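Local coordinates for putative short-chain dehydrogenase/reductase (Burkholderia xenovorans, PDB 5JY1) that binds NAD in a Rossmann-type fold and is probably an oxidoreductase of the short-chain dehydrogenase/reductase family, assembled in the crystal as a tetramer, at the interface of chains A and B and the interface of chains A and C. Residues are numbered along the deposited sequence; one frame, centred on the assembly and turned at random. Chains: chain A/B/C, Putative short-chain dehydrogenase/reductase.

Contact 1: the interface of chains A and B. Residues chain A 233, 237, 242; chain B 233-234, 237, 242, 251.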
ATOM      1  N   PRO A 233     -20.335   2.516  13.255  1.00 15.54           N
ATOM      2  CA  PRO A 233     -20.661   3.433  12.152  1.00 14.23           C
ATOM      3  C   PRO A 233     -19.828   3.211  10.906  1.00 14.25           C
ATOM      4  O   PRO A 233     -20.305   3.507   9.803  1.00 15.21           O
ATOM      5  CB  PRO A 233     -20.412   4.821  12.767  1.00 13.56           C
ATOM      6  CG  PRO A 233     -20.576   4.602  14.241  1.00 16.00           C
ATOM      7  CD  PRO A 233     -19.957   3.258  14.472  1.00 17.84           C
ATOM      8  N   PHE A 237     -21.489   2.532   7.303  1.00 13.53           N
ATOM      9  CA  PHE A 237     -21.076   3.146   6.042  1.00 14.10           C
ATOM     10  C   PHE A 237     -20.954   2.103   4.937  1.00 17.58           C
ATOM     11  O   PHE A 237     -21.558   2.239   3.866  1.00 13.62           O
ATOM     12  CB  PHE A 237     -19.747   3.886   6.227  1.00 13.48           C
ATOM     13  CG  PHE A 237     -19.158   4.426   4.935  1.00 13.56           C
ATOM     14  CD1 PHE A 237     -19.758   5.492   4.269  1.00 14.45           C
ATOM     15  CD2 PHE A 237     -17.993   3.880   4.413  1.00 16.26           C
ATOM     16  CE1 PHE A 237     -19.220   5.987   3.087  1.00 14.95           C
ATOM     17  CE2 PHE A 237     -17.434   4.378   3.233  1.00 15.61           C
ATOM     18  CZ  PHE A 237     -18.047   5.435   2.576  1.00 15.76           C
ATOM     19  N   MET A 242     -24.356   4.947   1.317  1.00 17.18           N
ATOM     20  CA  MET A 242     -23.287   5.942   1.397  1.00 20.29           C
ATOM     21  C   MET A 242     -22.018   5.460   0.708  1.00 19.48           C
ATOM     22  O   MET A 242     -21.235   6.277   0.209  1.00 16.32           O
ATOM     23  CB  MET A 242     -22.978   6.287   2.851  1.00 19.07           C
ATOM     24  CG  MET A 242     -24.141   6.881   3.616  1.00 19.66           C
ATOM     25  SD  MET A 242     -23.626   7.333   5.289  1.00 20.09           S
ATOM     26  CE  MET A 242     -22.613   8.789   4.976  1.00 17.57           C
TER
ATOM     27  N   PRO B 233     -21.625  11.302  -0.372  1.00 17.68           N
ATOM     28  CA  PRO B 233     -21.781  10.528   0.871  1.00 13.92           C
ATOM     29  C   PRO B 233     -20.471  10.048   1.475  1.00 15.94           C
ATOM     30  O   PRO B 233     -20.399   9.873   2.697  1.00 16.46           O
ATOM     31  CB  PRO B 233     -22.663   9.342   0.439  1.00 16.33           C
ATOM     32  CG  PRO B 233     -23.419   9.862  -0.738  1.00 19.62           C
ATOM     33  CD  PRO B 233     -22.432  10.733  -1.468  1.00 20.86           C
ATOM     34  N   ALA B 234     -19.440   9.793   0.663  1.00 15.65           N
ATOM     35  CA  ALA B 234     -18.135   9.461   1.230  1.00 15.48           C
ATOM     36  C   ALA B 234     -17.543  10.648   1.973  1.00 14.55           C
ATOM     37  O   ALA B 234     -16.934  10.477   3.038  1.00 14.66           O
ATOM     38  CB  ALA B 234     -17.179   8.984   0.132  1.00 15.57           C
ATOM     39  N   PHE B 237     -19.355  10.902   5.295  1.00 13.25           N
ATOM     40  CA  PHE B 237     -18.753   9.962   6.237  1.00 13.15           C
ATOM     41  C   PHE B 237     -17.542  10.575   6.923  1.00 16.97           C
ATOM     42  O   PHE B 237     -17.447  10.590   8.155  1.00 15.04           O
ATOM     43  CB  PHE B 237     -18.348   8.675   5.512  1.00 14.57           C
ATOM     44  CG  PHE B 237     -17.609   7.693   6.385  1.00 15.75           C
ATOM     45  CD1 PHE B 237     -18.252   7.061   7.442  1.00 15.80           C
ATOM     46  CD2 PHE B 237     -16.275   7.401   6.144  1.00 16.39           C
ATOM     47  CE1 PHE B 237     -17.575   6.147   8.241  1.00 18.09           C
ATOM     48  CE2 PHE B 237     -15.585   6.504   6.946  1.00 16.45           C
ATOM     49  CZ  PHE B 237     -16.237   5.873   7.999  1.00 19.04           C
ATOM     50  N   MET B 242     -19.540   9.521  12.191  1.00 17.10           N
ATOM     51  CA  MET B 242     -19.415   8.131  11.767  1.00 17.31           C
ATOM     52  C   MET B 242     -17.963   7.717  11.647  1.00 16.95           C
ATOM     53  O   MET B 242     -17.639   6.539  11.847  1.00 17.70           O
ATOM     54  CB  MET B 242     -20.122   7.905  10.431  1.00 20.91           C
ATOM     55  CG  MET B 242     -21.623   8.112  10.479  1.00 21.30           C
ATOM     56  SD  MET B 242     -22.357   7.780   8.867  1.00 19.59           S
ATOM     57  CE  MET B 242     -22.309   5.983   8.821  1.00 19.22           C
ATOM     58  N   LEU B 251      -8.989   6.686   0.903  1.00 12.63           N
ATOM     59  CA  LEU B 251     -10.112   5.872   0.456  1.00 12.40           C
ATOM     60  C   LEU B 251     -10.419   6.180  -0.999  1.00 13.33           C
ATOM     61  O   LEU B 251     -10.585   7.343  -1.368  1.00 14.53           O
ATOM     62  CB  LEU B 251     -11.364   6.095   1.315  1.00 14.28           C
ATOM     63  CG  LEU B 251     -12.492   5.090   1.017  1.00 12.41           C
ATOM     64  CD1 LEU B 251     -12.142   3.678   1.540  1.00 14.69           C
ATOM     65  CD2 LEU B 251     -13.831   5.589   1.568  1.00 16.88           C
TER

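Contact 2: the interface of chains A and C. Residues chain A 132, 135, 139, 181-182, 184; chain C 108-109.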
ATOM      1  N   ARG A 132     -20.210 -16.764  -0.594  1.00 12.22           N
ATOM      2  CA  ARG A 132     -20.838 -17.461  -1.711  1.00 15.24           C
ATOM      3  C   ARG A 132     -22.300 -17.817  -1.430  1.00 16.09           C
ATOM      4  O   ARG A 132     -23.106 -17.857  -2.365  1.00 16.87           O
ATOM      5  CB  ARG A 132     -20.009 -18.695  -2.075  1.00 14.75           C
ATOM      6  CG  ARG A 132     -18.691 -18.298  -2.770  1.00 14.50           C
ATOM      7  CD  ARG A 132     -17.501 -19.215  -2.425  1.00 13.36           C
ATOM      8  NE  ARG A 132     -17.771 -20.639  -2.648  1.00 16.38           N
ATOM      9  CZ  ARG A 132     -17.615 -21.265  -3.812  1.00 20.50           C
ATOM     10  NH1 ARG A 132     -17.222 -20.599  -4.889  1.00 18.23           N
ATOM     11  NH2 ARG A 132     -17.850 -22.570  -3.902  1.00 19.23           N
ATOM     12  N   PHE A 135     -24.235 -14.437  -1.663  1.00 16.14           N
ATOM     13  CA  PHE A 135     -24.219 -14.016  -3.059  1.00 13.49           C
ATOM     14  C   PHE A 135     -25.500 -14.378  -3.803  1.00 14.87           C
ATOM     15  O   PHE A 135     -25.931 -13.633  -4.687  1.00 17.14           O
ATOM     16  CB  PHE A 135     -23.006 -14.655  -3.743  1.00 16.55           C
ATOM     17  CG  PHE A 135     -22.972 -14.488  -5.232  1.00 15.35           C
ATOM     18  CD1 PHE A 135     -22.567 -13.286  -5.806  1.00 17.66           C
ATOM     19  CD2 PHE A 135     -23.275 -15.563  -6.063  1.00 16.95           C
ATOM     20  CE1 PHE A 135     -22.504 -13.149  -7.185  1.00 19.20           C
ATOM     21  CE2 PHE A 135     -23.217 -15.430  -7.438  1.00 19.29           C
ATOM     22  CZ  PHE A 135     -22.835 -14.237  -8.002  1.00 18.08           C
ATOM     23  N   ARG A 139     -27.250 -11.450  -5.668  1.00 14.52           N
ATOM     24  CA  ARG A 139     -27.271 -11.404  -7.128  1.00 17.17           C
ATOM     25  C   ARG A 139     -28.693 -11.244  -7.651  1.00 20.53           C
ATOM     26  O   ARG A 139     -28.946 -10.437  -8.551  1.00 17.62           O
ATOM     27  CB  ARG A 139     -26.644 -12.673  -7.710  1.00 16.77           C
ATOM     28  CG  ARG A 139     -26.808 -12.792  -9.218  1.00 15.69           C
ATOM     29  CD  ARG A 139     -26.172 -14.070  -9.768  1.00 15.80           C
ATOM     30  NE  ARG A 139     -26.743 -15.262  -9.128  1.00 18.50           N
ATOM     31  CZ  ARG A 139     -26.226 -16.480  -9.191  1.00 17.45           C
ATOM     32  NH1 ARG A 139     -25.122 -16.706  -9.895  1.00 18.98           N
ATOM     33  NH2 ARG A 139     -26.814 -17.483  -8.543  1.00 20.37           N
ATOM     34  N   GLU A 181     -15.225  -8.917  -9.253  1.00 12.01           N
ATOM     35  CA  GLU A 181     -16.156  -9.673 -10.086  1.00 12.44           C
ATOM     36  C   GLU A 181     -17.623  -9.349  -9.825  1.00 13.42           C
ATOM     37  O   GLU A 181     -18.436  -9.387 -10.762  1.00 14.86           O
ATOM     38  CB  GLU A 181     -15.943 -11.180  -9.887  1.00 14.50           C
ATOM     39  CG  GLU A 181     -14.545 -11.677 -10.231  1.00 11.17           C
ATOM     40  CD  GLU A 181     -14.507 -13.202 -10.388  1.00 13.87           C
ATOM     41  OE1 GLU A 181     -13.394 -13.777 -10.411  1.00 14.44           O
ATOM     42  OE2 GLU A 181     -15.598 -13.808 -10.489  1.00 16.96           O
ATOM     43  N   TRP A 182     -18.002  -9.083  -8.578  1.00 13.29           N
ATOM     44  CA  TRP A 182     -19.416  -9.016  -8.227  1.00 14.58           C
ATOM     45  C   TRP A 182     -19.984  -7.604  -8.305  1.00 15.43           C
ATOM     46  O   TRP A 182     -21.200  -7.430  -8.143  1.00 14.55           O
ATOM     47  CB  TRP A 182     -19.630  -9.614  -6.834  1.00 13.37           C
ATOM     48  CG  TRP A 182     -19.421 -11.134  -6.799  1.00 12.27           C
ATOM     49  CD1 TRP A 182     -19.224 -11.975  -7.871  1.00 15.98           C
ATOM     50  CD2 TRP A 182     -19.420 -11.964  -5.636  1.00 12.36           C
ATOM     51  NE1 TRP A 182     -19.104 -13.284  -7.438  1.00 15.49           N
ATOM     52  CE2 TRP A 182     -19.208 -13.302  -6.069  1.00 12.38           C
ATOM     53  CE3 TRP A 182     -19.569 -11.713  -4.269  1.00 13.40           C
ATOM     54  CZ2 TRP A 182     -19.146 -14.374  -5.177  1.00 14.80           C
ATOM     55  CZ3 TRP A 182     -19.507 -12.773  -3.383  1.00 14.83           C
ATOM     56  CH2 TRP A 182     -19.303 -14.094  -3.842  1.00 14.58           C
ATOM     57  N   ARG A 184     -20.614  -6.117 -10.930  1.00 12.91           N
ATOM     58  CA  ARG A 184     -21.573  -6.096 -12.025  1.00 13.44           C
ATOM     59  C   ARG A 184     -22.998  -6.304 -11.534  1.00 16.28           C
ATOM     60  O   ARG A 184     -23.946  -5.967 -12.258  1.00 16.90           O
ATOM     61  CB  ARG A 184     -21.207  -7.165 -13.070  1.00 13.53           C
ATOM     62  CG  ARG A 184     -21.456  -8.623 -12.664  1.00 18.89           C
ATOM     63  CD  ARG A 184     -20.963  -9.525 -13.791  1.00 17.89           C
ATOM     64  NE  ARG A 184     -21.326 -10.950 -13.679  1.00 17.52           N
ATOM     65  CZ  ARG A 184     -20.687 -11.828 -12.909  1.00 14.67           C
ATOM     66  NH1 ARG A 184     -19.673 -11.448 -12.145  1.00 16.32           N
ATOM     67  NH2 ARG A 184     -21.064 -13.104 -12.889  1.00 14.43           N
TER
ATOM     68  N   LEU C 108     -15.835 -16.504  -9.655  1.00 14.07           N
ATOM     69  CA  LEU C 108     -15.674 -16.845  -8.239  1.00 13.18           C
ATOM     70  C   LEU C 108     -16.782 -17.768  -7.741  1.00 15.43           C
ATOM     71  O   LEU C 108     -16.507 -18.748  -7.032  1.00 15.87           O
ATOM     72  CB  LEU C 108     -15.625 -15.557  -7.405  1.00 12.81           C
ATOM     73  CG  LEU C 108     -15.444 -15.669  -5.888  1.00 14.54           C
ATOM     74  CD1 LEU C 108     -14.169 -16.408  -5.533  1.00 16.58           C
ATOM     75  CD2 LEU C 108     -15.397 -14.254  -5.310  1.00 13.36           C
ATOM     76  N   GLU C 109     -18.037 -17.490  -8.113  1.00 14.76           N
ATOM     77  CA  GLU C 109     -19.145 -18.330  -7.669  1.00 15.57           C
ATOM     78  C   GLU C 109     -19.118 -19.715  -8.300  1.00 17.86           C
ATOM     79  O   GLU C 109     -19.838 -20.604  -7.831  1.00 18.29           O
ATOM     80  CB  GLU C 109     -20.495 -17.642  -7.952  1.00 14.74           C
ATOM     81  CG  GLU C 109     -20.824 -17.440  -9.430  1.00 14.29           C
ATOM     82  CD  GLU C 109     -20.307 -16.121 -10.004  1.00 15.27           C
ATOM     83  OE1 GLU C 109     -20.828 -15.679 -11.055  1.00 18.47           O
ATOM     84  OE2 GLU C 109     -19.382 -15.534  -9.415  1.00 15.55           O
TER
HETATM   85  O   HOH W   1     -18.274 -13.506 -10.763  1.00 15.57           O
HETATM   86  O   HOH W   2     -23.461 -15.387 -11.599  1.00 21.69           O

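Contact 3: the interface of chains A and C. Residues chain A 107-109, 158, 160-161; chain C 181-182.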
ATOM      1  N   LEU A 107       5.531 -18.278  19.326  1.00 17.23           N
ATOM      2  CA  LEU A 107       6.417 -17.945  18.215  1.00 17.51           C
ATOM      3  C   LEU A 107       6.054 -18.750  16.974  1.00 19.78           C
ATOM      4  O   LEU A 107       5.505 -19.853  17.061  1.00 18.34           O
ATOM      5  CB  LEU A 107       7.872 -18.211  18.601  1.00 17.19           C
ATOM      6  CG  LEU A 107       8.392 -17.390  19.779  1.00 21.79           C
ATOM      7  CD1 LEU A 107       9.709 -17.962  20.259  1.00 20.79           C
ATOM      8  CD2 LEU A 107       8.562 -15.929  19.389  1.00 21.56           C
ATOM      9  N   LEU A 108       6.377 -18.181  15.807  1.00 18.49           N
ATOM     10  CA  LEU A 108       5.939 -18.764  14.541  1.00 17.25           C
ATOM     11  C   LEU A 108       6.404 -20.206  14.394  1.00 18.18           C
ATOM     12  O   LEU A 108       5.636 -21.069  13.944  1.00 18.99           O
ATOM     13  CB  LEU A 108       6.452 -17.911  13.379  1.00 16.65           C
ATOM     14  CG  LEU A 108       6.153 -18.388  11.954  1.00 16.73           C
ATOM     15  CD1 LEU A 108       4.656 -18.465  11.703  1.00 19.59           C
ATOM     16  CD2 LEU A 108       6.845 -17.467  10.950  1.00 16.45           C
ATOM     17  N   GLU A 109       7.659 -20.489  14.753  1.00 19.02           N
ATOM     18  CA  GLU A 109       8.161 -21.856  14.665  1.00 20.56           C
ATOM     19  C   GLU A 109       7.520 -22.783  15.692  1.00 23.09           C
ATOM     20  O   GLU A 109       7.673 -24.002  15.576  1.00 22.99           O
ATOM     21  CB  GLU A 109       9.691 -21.890  14.809  1.00 17.74           C
ATOM     22  CG  GLU A 109      10.234 -21.496  16.180  1.00 20.65           C
ATOM     23  CD  GLU A 109      10.521 -20.004  16.304  1.00 20.88           C
ATOM     24  OE1 GLU A 109      11.322 -19.622  17.180  1.00 23.54           O
ATOM     25  OE2 GLU A 109       9.951 -19.211  15.530  1.00 23.54           O
ATOM     26  N   ALA A 158       2.557  -9.026  13.086  1.00 12.60           N
ATOM     27  CA  ALA A 158       2.644  -8.990  14.540  1.00 16.35           C
ATOM     28  C   ALA A 158       3.135 -10.318  15.108  1.00 18.66           C
ATOM     29  O   ALA A 158       2.699 -11.394  14.686  1.00 17.48           O
ATOM     30  CB  ALA A 158       1.283  -8.638  15.140  1.00 15.91           C
ATOM     31  N   LEU A 160       3.719 -13.558  17.358  1.00 17.34           N
ATOM     32  CA  LEU A 160       2.922 -14.572  18.045  1.00 17.52           C
ATOM     33  C   LEU A 160       1.584 -14.831  17.366  1.00 18.48           C
ATOM     34  O   LEU A 160       0.811 -15.662  17.865  1.00 17.56           O
ATOM     35  CB  LEU A 160       2.661 -14.224  19.525  1.00 19.13           C
ATOM     36  CG  LEU A 160       3.863 -13.805  20.381  1.00 18.26           C
ATOM     37  CD1 LEU A 160       3.445 -13.536  21.824  1.00 20.06           C
ATOM     38  CD2 LEU A 160       4.962 -14.864  20.329  1.00 16.48           C
ATOM     39  N   HIS A 161       1.294 -14.173  16.238  1.00 16.68           N
ATOM     40  CA  HIS A 161       0.016 -14.278  15.545  1.00 18.61           C
ATOM     41  C   HIS A 161       0.178 -14.767  14.110  1.00 16.56           C
ATOM     42  O   HIS A 161      -0.659 -14.467  13.257  1.00 16.34           O
ATOM     43  CB  HIS A 161      -0.711 -12.931  15.549  1.00 16.59           C
ATOM     44  CG  HIS A 161      -1.093 -12.447  16.910  1.00 16.03           C
ATOM     45  ND1 HIS A 161      -1.573 -11.173  17.132  1.00 22.77           N
ATOM     46  CD2 HIS A 161      -1.089 -13.064  18.115  1.00 23.61           C
ATOM     47  CE1 HIS A 161      -1.837 -11.023  18.419  1.00 26.39           C
ATOM     48  NE2 HIS A 161      -1.553 -12.155  19.038  1.00 22.75           N
TER
ATOM     49  N   GLU C 181       9.568 -11.935  12.988  1.00 16.60           N
ATOM     50  CA  GLU C 181      10.061 -12.768  14.086  1.00 15.13           C
ATOM     51  C   GLU C 181      11.467 -13.316  13.867  1.00 14.79           C
ATOM     52  O   GLU C 181      12.235 -13.456  14.832  1.00 18.52           O
ATOM     53  CB  GLU C 181       9.107 -13.945  14.322  1.00 13.84           C
ATOM     54  CG  GLU C 181       7.665 -13.526  14.654  1.00 14.17           C
ATOM     55  CD  GLU C 181       6.886 -14.639  15.340  1.00 20.96           C
ATOM     56  OE1 GLU C 181       7.523 -15.585  15.858  1.00 17.93           O
ATOM     57  OE2 GLU C 181       5.640 -14.569  15.357  1.00 18.45           O
ATOM     58  N   TRP C 182      11.820 -13.655  12.636  1.00 17.03           N
ATOM     59  CA  TRP C 182      13.046 -14.406  12.401  1.00 13.89           C
ATOM     60  C   TRP C 182      14.237 -13.514  12.070  1.00 13.21           C
ATOM     61  O   TRP C 182      15.361 -14.022  11.926  1.00 15.93           O
ATOM     62  CB  TRP C 182      12.813 -15.433  11.289  1.00 15.43           C
ATOM     63  CG  TRP C 182      11.871 -16.560  11.700  1.00 17.18           C
ATOM     64  CD1 TRP C 182      11.375 -16.814  12.950  1.00 18.10           C
ATOM     65  CD2 TRP C 182      11.330 -17.572  10.840  1.00 15.87           C
ATOM     66  NE1 TRP C 182      10.548 -17.929  12.918  1.00 15.98           N
ATOM     67  CE2 TRP C 182      10.510 -18.407  11.633  1.00 16.82           C
ATOM     68  CE3 TRP C 182      11.463 -17.853   9.473  1.00 14.77           C
ATOM     69  CZ2 TRP C 182       9.838 -19.513  11.107  1.00 17.00           C
ATOM     70  CZ3 TRP C 182      10.784 -18.955   8.951  1.00 16.33           C
ATOM     71  CH2 TRP C 182       9.984 -19.765   9.771  1.00 16.13           C
TER
HETATM   72  O   HOH W   3       3.786 -13.701  13.488  1.00 17.80           O
HETATM   73  O   HOH W   4      10.133 -16.586  16.240  1.00 20.29           O

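Contact 1: the interface of chains A and B
A:Phe237 and B:Phe237 lie face against face where helices 227-239 of A and 227-238 of B meet across a two-fold axis. This small apolar part of the A-B interface is built from the late helix, the 3-10 turn 241-243 and strand 250-253; the crystal assembly probably reflects the tetramer common in the short-chain dehydrogenase/reductase family. The ring centroids are 4.3 Å apart and the planes are inclined by 17°, an offset stack in which CG of each ring sits over the rim of the other. Each side chain leaves its helix with CG anti to the backbone N (chi1 174° in A:Phe237), which lays the ring over the partner's CB. A flat apolar group suits a place on the symmetry axis, because it can meet its own copy without burying charge. B:Leu251 CD2 touches A:Phe237 loosely, near CE2.

A:Met242 and B:Met242 pack beside the rings, with their sulfur atoms SD 3.8 Å apart. A flexible, polarisable thioether can follow the surface of its own copy and of the neighbouring helix. A:Met242 CA also lies 3.6 Å from B:Pro233 CB. Bent at chi3 (73°), A:Met242 turns its methyl CE toward the helix, 3.4 Å from the carbonyl O of B:Pro233.

Contact 2: the interface of chains A and C
C:Glu109 lays its side chain across the rims of A:Phe135 and A:Trp182, which project from helices 113-141 and 162-182. Through these two long helices short-chain dehydrogenase/reductase subunits classically pair in a four-helix bundle, and this patch lies beside them. The tight part is aromatic: A:Trp182 carries A:Phe135 CD1 over the centre of one face and C:Leu108 CD2 on the other. The aliphatic stem of C:Glu109 passes A:Phe135, with CB 3.5 Å from CE2. Its bend at chi2 (-89°) swings the carboxylate back toward chain A's polar groups. There the indole NE1 of A:Trp182 donates to OE2 of C:Glu109 at 3.0 Å, from above the carboxylate plane. Tryptophan suits this place, offering both a broad apolar face and an N-H. A:Glu181 OE2 holds the start of turn 108-110, accepting a nearly straight bond from C:Leu108 N at 2.8 Å.

The looser side is bridged by water and long arginines. A:Arg184 NH2 forms a salt bridge with C:Glu109, its N-H directed at the syn lone pair of OE1 at 3.2 Å, a long and bent bond (144° at H); guanidinium and carboxylate are nearly coplanar. Water 1 joins A:Arg184, A:Glu181 and C:Glu109. Farther out, water 2 lies 2.7 Å from both A:Arg139 NH1 and C:Glu109 OE1.

Contact 3: the interface of chains A and C
A:Leu108 lays its methyl CD2 on one face of the C:Trp182 indole, 3.6 Å from CZ2 and offset toward the ring's rim, in this interface of two short-chain dehydrogenase/reductase subunits. The two side chains cross at about a right angle. With CG anti to the backbone N (chi1 177°), the branched end of A:Leu108 reaches over the benzene part of the indole; a compact branched residue suits such a flat surface. Nearer the backbone, CB of A:Leu108 lies 3.8 Å from CD of C:Glu181, where the apolar patch gives way to the carboxylate.

Farther out, the carboxylate of C:Glu181 receives backbone N-H groups from two separate segments of chain A. The amide N of A:Leu108, at the start of the 3-10 turn 108-110, donates to OE1 at 2.8 Å from the syn side, although 29° out of the carboxylate plane. OE2 takes the amide N of A:Leu160 at 3.0 Å, from above that plane. Glutamate suits this position because its two oxygens can each accept a bond at the end of an extended chain, and the pair of donors limits rotation of the carboxylate.

At the rim, the indole NE1 of C:Trp182 donates a hydrogen bond to A:Glu109 OE2 at 3.0 Å, reaching it from above the carboxylate plane. Water 4 spans A:Glu109 OE2 and C:Glu181 OE1, which may ease the proximity of the two carboxylates if both are ionised. Water 3, 2.8 Å from C:Glu181 OE2, extends the network to the carbonyl O of A:Ala158.

Contacts 2 and 3 are twin regions of one two-fold interface between A and C: the 3-10 turn 108-110 of one subunit meets the end of helix 162-182 of the other, with the chains exchanged. Their C-alpha centres lie about 35 Å apart, so the pairing is secured at two separated places. Contact 1 belongs to the A-B interface and uses helix 227-239, turn 241-243 and strand 250-253; its C-alpha centre is about 23 Å from that of contact 2 and about 35 Å from that of contact 3. Chain A thus employs distinct surfaces within the deposited four-subunit assembly, probably the tetramer common among SDR enzymes.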